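Putative NADP oxidoreductase BF3122 (Bacteroides fragilis, PDB 3D1L) probably binds NADP through a Rossmann-type domain and acts as an oxidoreductase, although its substrate and reaction are not established. Local coordinates at residues B[46-49]-B[50-54]; B[21-24]-B[25-29]. All coordinates share one frame; numbering follows the deposited sequence. Where two conformers were deposited one is given.

In the fold
Contact 2 comes first along the chain, within helix 20-31, the first helix of the Rossmann-type domain, which leads from strand 12-16 to strand 35-40. Contact 1 follows in helix 44-53, which leads from strand 35-40 to strand 57-59. Each is local to a single helix and closes no long loop, and the two run in series, neither nested nor crossed. The centres of the two contacts lie about 11 Å apart and the helices touch: Leu50 CD1 comes 3.8 Å from Thr23 CA, and Val54 CG1 sits 3.8 Å from Ala26 O. Two successive beta-alpha-beta units are thereby packed together through their helices beside the parallel part of the sheet.

Contact 1. Residues B[46-49]-B[50-54]; sequences SARE and LAQKV
Ser46 O accepts a hydrogen bond from Leu50 N at 3.2 Å in helix 44-53, the helix of the beta-alpha-beta unit between strands 35-40 and 57-59 of the Rossmann-type domain. The Ser46 hydroxyl makes a weak hydrogen bond to Thr43 OG1. Leu50 in turn carries its branch off the turn, CG anti to the backbone N (chi1 -179°), and packs on helix 20-31 and on Val39.

Ala47 O accepts Ala51 N at 3.0 Å. Both methyl groups lean on Tyr58 of strand 57-59, which sets this side of the helix against the outermost strand at this end of the sheet in this chain.

Arg48 O accepts Gln52 N at 3.0 Å, and the side chains of these two residues run alongside each other, pointing the same way. The touch is made by the aliphatic part of the arginine: in the conformer described, Gln52 OE1 lies 3.4 Å from Arg48 CG. It also sits at the guanidinium edge, near that group's plane, a provisional placement because Arg48 has a second conformer. The guanidinium and amide planes are 57° apart, so the two flat groups do not stack.

Glu49 meets Lys53 mainly through its backbone, since the lysine methylenes pass over the glutamate carbonyl. The charged ends are farther apart: the closer carboxylate oxygen, Glu49 OE2, is 5.1 Å from Lys53 NZ, so any attraction acts at a distance, without charged atoms in contact. Lys53 lies extended beyond CG, and its CG approaches Glu49 O to 3.4 Å.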
# COMPACT_ATOMS: atom_id res chain seq x y z
N SER B 46 1.60 -28.05 -0.15
CA SER B 46 1.34 -27.10 -1.26
C SER B 46 0.67 -27.76 -2.46
O SER B 46 -0.25 -27.19 -3.06
CB SER B 46 2.63 -26.42 -1.71
OG SER B 46 3.18 -25.69 -0.62
N ALA B 47 1.13 -28.96 -2.80
CA ALA B 47 0.53 -29.74 -3.86
C ALA B 47 -0.95 -30.04 -3.53
O ALA B 47 -1.83 -29.78 -4.34
CB ALA B 47 1.33 -31.03 -4.07
N ARG B 48 -1.22 -30.50 -2.31
CA ARG B 48 -2.57 -30.87 -1.89
C ARG B 48 -3.51 -29.67 -1.80
O ARG B 48 -4.62 -29.71 -2.31
CB ARG B 48 -2.54 -31.61 -0.55
CG ARG B 48 -3.93 -32.08 -0.05
CD ARG B 48 -3.95 -32.48 1.43
NE ARG B 48 -3.11 -31.62 2.26
CZ ARG B 48 -2.08 -32.05 2.99
NH1 ARG B 48 -1.76 -33.34 3.01
NH2 ARG B 48 -1.37 -31.19 3.71
N GLU B 49 -3.07 -28.62 -1.12
CA GLU B 49 -3.87 -27.40 -0.98
C GLU B 49 -4.36 -26.94 -2.33
O GLU B 49 -5.55 -26.71 -2.51
CB GLU B 49 -3.06 -26.27 -0.31
CG GLU B 49 -3.06 -26.37 1.20
CD GLU B 49 -2.20 -25.28 1.87
OE1 GLU B 49 -2.09 -25.35 3.13
OE2 GLU B 49 -1.66 -24.37 1.17
N LEU B 50 -3.45 -26.84 -3.28
CA LEU B 50 -3.87 -26.39 -4.61
C LEU B 50 -4.78 -27.40 -5.34
O LEU B 50 -5.74 -27.01 -5.97
CB LEU B 50 -2.68 -25.96 -5.49
CG LEU B 50 -3.10 -25.45 -6.89
CD1 LEU B 50 -4.23 -24.37 -6.82
CD2 LEU B 50 -1.88 -24.93 -7.64
N ALA B 51 -4.45 -28.68 -5.27
CA ALA B 51 -5.23 -29.71 -5.98
C ALA B 51 -6.68 -29.77 -5.53
O ALA B 51 -7.59 -30.01 -6.33
CB ALA B 51 -4.57 -31.07 -5.85
N GLN B 52 -6.90 -29.57 -4.24
CA GLN B 52 -8.26 -29.58 -3.70
C GLN B 52 -9.09 -28.42 -4.21
O GLN B 52 -10.31 -28.53 -4.31
CB GLN B 52 -8.23 -29.41 -2.21
CG GLN B 52 -7.90 -30.62 -1.46
CD GLN B 52 -7.91 -30.32 0.01
OE1 GLN B 52 -6.96 -30.63 0.73
NE2 GLN B 52 -8.98 -29.65 0.47
N LYS B 53 -8.42 -27.29 -4.47
CA LYS B 53 -9.13 -26.10 -4.92
C LYS B 53 -9.64 -26.25 -6.35
O LYS B 53 -10.64 -25.64 -6.73
CB LYS B 53 -8.23 -24.86 -4.79
CG LYS B 53 -7.99 -24.43 -3.34
CD LYS B 53 -6.77 -23.50 -3.23
CE LYS B 53 -6.42 -23.15 -1.78
NZ LYS B 53 -5.21 -22.25 -1.78
N VAL B 54 -8.97 -27.07 -7.15
CA VAL B 54 -9.22 -27.11 -8.58
C VAL B 54 -9.55 -28.52 -9.01
O VAL B 54 -9.43 -28.88 -10.20
CB VAL B 54 -8.01 -26.59 -9.41
CG1 VAL B 54 -7.74 -25.10 -9.10
CG2 VAL B 54 -6.76 -27.44 -9.14

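Contact 2. Residues B[21-24]-B[25-29]; sequences LATN and LAKAL
Leu25 meets Leu21 twice, in backbone and in side chain, within helix 20-31, the first helix of the Rossmann-type fold. Leu25 N donates to Leu21 O at 2.8 Å. The two leucines also touch through one methyl each, CD2 to CD2 at 4.2 Å. Leu25 continues inward onto Ile73 of strand 71-74, which joins this side of the helix to the sheet.

Ala26 N bonds to Ala22 O at 2.7 Å. Ala22 belongs to a possible GxGxxA pattern with Gly17 and Gly19, consistent with a dinucleotide-binding strand-turn-helix. The Ala26 methyl faces helix 44-53, where Leu50 packs on it.

Lys27 lies alongside Thr23, pointing the same way. Its backbone N donates to Thr23 O, while its CD reaches the threonine methyl CG2 at 4.0 Å. The threonine hydroxyl, beside its own backbone N (chi1 -67°), instead turns back to Gly19 O. A bend at chi3 (79°) carries Lys27 NZ to within 2.9 Å of a water that also lies 3.0 Å from Asn24 OD1 and probably donates to it. Lys27 NZ has its stronger partner in Glu131, a salt bridge.

Ala28 N donates to Asn24 O at 3.1 Å, and its methyl rests on Phe134. With Asn24 ND2 bonded to Asn20 O and Ser127 O, and OD1 probably receiving the water, the buried Asn24 amide is probably held in one rotation, and the ammonium of Lys27 is shared between that water and a carboxylate.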
# COMPACT_ATOMS: atom_id res chain seq x y z
N LEU B 21 1.57 -17.51 -7.71
CA LEU B 21 1.15 -17.29 -9.10
C LEU B 21 0.42 -18.50 -9.62
O LEU B 21 -0.66 -18.39 -10.19
CB LEU B 21 2.36 -16.92 -9.99
CG LEU B 21 2.18 -16.69 -11.52
CD1 LEU B 21 3.32 -15.85 -12.09
CD2 LEU B 21 2.02 -17.99 -12.31
N ALA B 22 0.98 -19.69 -9.41
CA ALA B 22 0.37 -20.91 -9.93
C ALA B 22 -1.02 -21.16 -9.30
O ALA B 22 -1.96 -21.54 -9.99
CB ALA B 22 1.31 -22.10 -9.71
N THR B 23 -1.15 -20.91 -8.00
CA THR B 23 -2.42 -21.05 -7.29
C THR B 23 -3.49 -20.17 -7.91
O THR B 23 -4.57 -20.65 -8.28
CB THR B 23 -2.22 -20.73 -5.78
OG1 THR B 23 -1.38 -21.74 -5.19
CG2 THR B 23 -3.54 -20.65 -5.02
N ASN B 24 -3.18 -18.90 -8.09
CA ASN B 24 -4.12 -17.96 -8.69
C ASN B 24 -4.42 -18.28 -10.17
O ASN B 24 -5.56 -18.24 -10.58
CB ASN B 24 -3.59 -16.52 -8.53
CG ASN B 24 -3.79 -15.99 -7.11
OD1 ASN B 24 -4.90 -15.62 -6.73
ND2 ASN B 24 -2.72 -15.95 -6.32
N LEU B 25 -3.39 -18.59 -10.94
CA LEU B 25 -3.56 -18.95 -12.34
C LEU B 25 -4.36 -20.23 -12.45
O LEU B 25 -5.18 -20.36 -13.33
CB LEU B 25 -2.21 -19.09 -13.04
CG LEU B 25 -2.19 -19.49 -14.53
CD1 LEU B 25 -3.02 -18.54 -15.42
CD2 LEU B 25 -0.76 -19.56 -15.04
N ALA B 26 -4.11 -21.20 -11.58
CA ALA B 26 -4.91 -22.44 -11.61
C ALA B 26 -6.37 -22.20 -11.31
O ALA B 26 -7.23 -22.75 -11.98
CB ALA B 26 -4.32 -23.53 -10.69
N LYS B 27 -6.67 -21.38 -10.31
CA LYS B 27 -8.07 -21.09 -9.94
C LYS B 27 -8.84 -20.38 -11.07
O LYS B 27 -9.98 -20.72 -11.35
CB LYS B 27 -8.13 -20.28 -8.64
CG LYS B 27 -7.84 -21.12 -7.37
CD LYS B 27 -7.36 -20.24 -6.18
CE LYS B 27 -8.49 -19.52 -5.47
NZ LYS B 27 -8.07 -18.89 -4.17
N ALA B 28 -8.19 -19.42 -11.74
CA ALA B 28 -8.78 -18.70 -12.84
C ALA B 28 -9.08 -19.63 -14.02
O ALA B 28 -10.16 -19.54 -14.62
CB ALA B 28 -7.89 -17.54 -13.25
N LEU B 29 -8.15 -20.54 -14.34
CA LEU B 29 -8.39 -21.56 -15.38
C LEU B 29 -9.56 -22.49 -15.04
O LEU B 29 -10.43 -22.69 -15.86
CB LEU B 29 -7.14 -22.38 -15.63
CG LEU B 29 -5.97 -21.61 -16.27
CD1 LEU B 29 -4.63 -22.35 -16.01
CD2 LEU B 29 -6.24 -21.43 -17.75
O HOH W 1 -6.01 -16.88 -4.28